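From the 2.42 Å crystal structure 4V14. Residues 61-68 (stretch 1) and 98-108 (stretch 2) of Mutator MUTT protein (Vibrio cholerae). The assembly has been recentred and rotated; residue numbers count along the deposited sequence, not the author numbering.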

# COMPACT_ATOMS: atom_id res chain seq x y z
N LEU A 61 -5.74 2.91 5.90
CA LEU A 61 -4.57 3.77 5.98
C LEU A 61 -4.69 4.64 7.19
O LEU A 61 -3.66 5.03 7.76
CB LEU A 61 -4.37 4.60 4.74
CG LEU A 61 -4.13 3.75 3.51
CD1 LEU A 61 -3.79 4.70 2.35
CD2 LEU A 61 -3.00 2.84 3.70
N GLU A 62 -5.91 4.86 7.67
CA GLU A 62 -6.04 5.49 9.00
C GLU A 62 -5.46 4.64 10.12
O GLU A 62 -4.60 5.10 10.89
CB GLU A 62 -7.50 5.78 9.33
CG GLU A 62 -7.97 7.18 8.98
CD GLU A 62 -7.39 8.22 9.91
OE1 GLU A 62 -6.61 7.83 10.82
N GLU A 63 -5.94 3.42 10.23
CA GLU A 63 -5.47 2.50 11.27
C GLU A 63 -3.94 2.27 11.13
O GLU A 63 -3.19 2.38 12.10
CB GLU A 63 -6.22 1.15 11.21
CG GLU A 63 -7.66 1.26 11.64
CD GLU A 63 -8.60 0.24 11.01
OE1 GLU A 63 -8.15 -0.83 10.56
OE2 GLU A 63 -9.80 0.53 10.95
N GLU A 64 -3.49 1.95 9.92
CA GLU A 64 -2.12 1.53 9.73
C GLU A 64 -1.11 2.60 9.93
O GLU A 64 -0.04 2.34 10.46
CB GLU A 64 -1.93 0.97 8.33
CG GLU A 64 -2.83 -0.21 7.98
CD GLU A 64 -2.16 -1.54 8.24
OE1 GLU A 64 -1.85 -1.76 9.43
OE2 GLU A 64 -1.90 -2.31 7.26
N ILE A 65 -1.42 3.81 9.49
CA ILE A 65 -0.38 4.74 9.09
C ILE A 65 -0.63 6.22 9.43
O ILE A 65 0.29 7.04 9.42
CB ILE A 65 -0.16 4.57 7.60
CG1 ILE A 65 1.23 4.09 7.37
CG2 ILE A 65 -0.46 5.82 6.75
CD1 ILE A 65 1.22 2.63 7.27
N GLY A 66 -1.88 6.52 9.80
CA GLY A 66 -2.22 7.76 10.46
C GLY A 66 -2.72 8.77 9.47
O GLY A 66 -2.93 9.88 9.88
N ILE A 67 -2.92 8.44 8.21
CA ILE A 67 -3.34 9.45 7.22
C ILE A 67 -4.80 9.34 6.78
O ILE A 67 -5.42 8.29 6.87
CB ILE A 67 -2.48 9.39 5.94
CG1 ILE A 67 -2.89 8.20 5.05
CG2 ILE A 67 -1.05 9.30 6.34
CD1 ILE A 67 -1.86 7.85 4.01
N THR A 68 -5.35 10.47 6.36
CA THR A 68 -6.71 10.56 5.84
C THR A 68 -6.62 10.73 4.37
O THR A 68 -6.21 11.80 3.89
CB THR A 68 -7.49 11.72 6.41
OG1 THR A 68 -7.35 11.75 7.83
CG2 THR A 68 -8.97 11.58 6.07
N ASP A 98 -4.34 13.75 4.21
CA ASP A 98 -4.07 14.61 5.33
C ASP A 98 -3.25 13.78 6.32
O ASP A 98 -3.27 12.55 6.25
CB ASP A 98 -5.39 15.09 5.97
CG ASP A 98 -6.21 16.03 5.04
OD1 ASP A 98 -5.61 16.75 4.21
OD2 ASP A 98 -7.46 16.05 5.17
N GLY A 99 -2.49 14.43 7.20
CA GLY A 99 -1.88 13.72 8.30
C GLY A 99 -0.57 13.45 7.63
O GLY A 99 -0.46 13.58 6.43
N GLN A 100 0.44 13.03 8.36
CA GLN A 100 1.65 12.54 7.71
C GLN A 100 1.89 11.08 8.14
O GLN A 100 1.71 10.78 9.31
CB GLN A 100 2.78 13.48 8.08
CG GLN A 100 3.88 13.34 7.23
CD GLN A 100 3.63 13.83 5.81
OE1 GLN A 100 3.03 14.89 5.60
NE2 GLN A 100 4.13 13.08 4.83
N PRO A 101 2.27 10.15 7.20
CA PRO A 101 2.25 8.72 7.62
C PRO A 101 3.39 8.28 8.56
O PRO A 101 4.51 8.75 8.47
CB PRO A 101 2.34 7.97 6.29
CG PRO A 101 3.15 8.87 5.46
CD PRO A 101 2.73 10.29 5.81
N HIS A 102 3.09 7.36 9.46
CA HIS A 102 3.97 6.87 10.52
C HIS A 102 3.55 5.44 10.81
O HIS A 102 2.48 4.99 10.42
CB HIS A 102 3.97 7.79 11.78
CG HIS A 102 2.64 7.94 12.51
ND1 HIS A 102 1.65 8.79 12.05
CD2 HIS A 102 2.18 7.38 13.65
CE1 HIS A 102 0.58 8.70 12.88
NE2 HIS A 102 0.88 7.85 13.86
N GLY A 103 4.41 4.69 11.46
CA GLY A 103 4.08 3.29 11.79
C GLY A 103 3.22 3.19 13.04
O GLY A 103 3.72 2.96 14.16
N ARG A 104 1.92 3.34 12.85
CA ARG A 104 0.99 3.51 13.93
C ARG A 104 0.68 2.22 14.63
O ARG A 104 0.10 2.23 15.67
CB ARG A 104 -0.30 4.12 13.38
CG ARG A 104 -1.37 4.37 14.35
CD ARG A 104 -2.38 5.26 13.70
NE ARG A 104 -3.56 5.41 14.55
CZ ARG A 104 -4.52 6.29 14.31
NH1 ARG A 104 -4.43 7.11 13.26
NH2 ARG A 104 -5.61 6.37 15.13
N GLU A 105 1.05 1.09 14.03
CA GLU A 105 0.75 -0.22 14.58
C GLU A 105 2.01 -0.96 14.96
O GLU A 105 2.01 -2.16 15.10
CB GLU A 105 -0.10 -1.02 13.58
CG GLU A 105 -1.57 -0.65 13.58
CD GLU A 105 -2.37 -1.42 12.52
OE1 GLU A 105 -1.86 -2.43 12.01
OE2 GLU A 105 -3.52 -1.06 12.22
N GLY A 106 3.08 -0.22 15.18
CA GLY A 106 4.30 -0.80 15.64
C GLY A 106 5.19 -1.24 14.48
O GLY A 106 6.18 -1.97 14.71
N GLN A 107 4.88 -0.84 13.26
CA GLN A 107 5.70 -1.29 12.14
C GLN A 107 6.80 -0.33 11.84
O GLN A 107 6.94 0.71 12.45
CB GLN A 107 4.87 -1.52 10.89
CG GLN A 107 4.30 -0.28 10.26
CD GLN A 107 2.90 0.12 10.80
OE1 GLN A 107 2.70 0.32 12.02
NE2 GLN A 107 1.95 0.28 9.85
N GLN A 108 7.64 -0.75 10.93
CA GLN A 108 8.70 0.07 10.38
C GLN A 108 8.08 0.78 9.21
O GLN A 108 7.35 0.17 8.46
CB GLN A 108 9.84 -0.82 9.94
CG GLN A 108 11.18 -0.37 10.37
CD GLN A 108 12.20 -1.51 10.50
OE1 GLN A 108 11.95 -2.57 11.09
NE2 GLN A 108 13.35 -1.29 9.92

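The contact joins the last turn of a helix and the segment that follows it to a largely irregular segment containing a type I turn, and its framework is backbone hydrogen bonding. Carbonyls near the end of a helix often lack a partner within it; here Glu 64 O and Ile 65 O find donors in the other stretch. His 102 N donates to Ile 65 O at 2.8 Å, and Arg 104 N donates to Glu 64 O at 3.2 Å. The latter oxygen takes a second bond from a side chain, Gln 107 NE2 to Glu 64 O at 2.9 Å. The same amide group works in its own stretch too, since Glu 105 N donates to Gln 107 OE1 at 2.7 Å; one glutamine thus ties the helix to the type I turn running from Gly 103 to Gly 106. Further along, Thr 68 and Asp 98 form an antiparallel hydrogen-bonded pair, Thr 68 N to Asp 98 O at 2.9 Å and Asp 98 N to Thr 68 O at 2.7 Å, both nearly straight.

Weaker CA-H...O contacts fill in between these bonds. Pro 101 CA lies 3.1 Å from Ile 65 O, and Ile 65 CA lies 3.2 Å from His 102 O. Proline has no amide hydrogen to give, yet its CA still approaches the carbonyl.

The apolar part is small and centred on Pro 101, whose CB is 3.6 Å from Ile 65 CG2 and also 3.6 Å from Ile 67 CG2. All three residues are buried.

Charge contributes less cleanly. Arg 104, extended along its side chain, reaches Glu 62 in a salt bridge, but its hydrogen bond from NH1 to Glu 62 OE1 is long and weak at 3.4 Å. Nearby, Glu 64 OE1 and Glu 105 OE1 sit 2.7 Å apart. These are nominally like charges, and the geometry leaves open whether a proton is shared.

Two glycines, Gly 66 and Gly 99, sit where a CB would clash across the contact. Gly 66 leaves the helix with positive phi, at angles that by themselves call for glycine; a CB there would also fall 2.3 Å from His 102 CE1. Its CA instead packs 3.6 Å from Arg 104 NH1, at the edge of the guanidinium. Gly 99, again with positive phi, would place a CB 2.8 Å from Gly 66 O. The rule to read from this contact is that backbone hydrogen bonds run along it, a small proline-isoleucine cluster adds a buried apolar patch, and Gly 66 and Gly 99 lie where a side chain would clash.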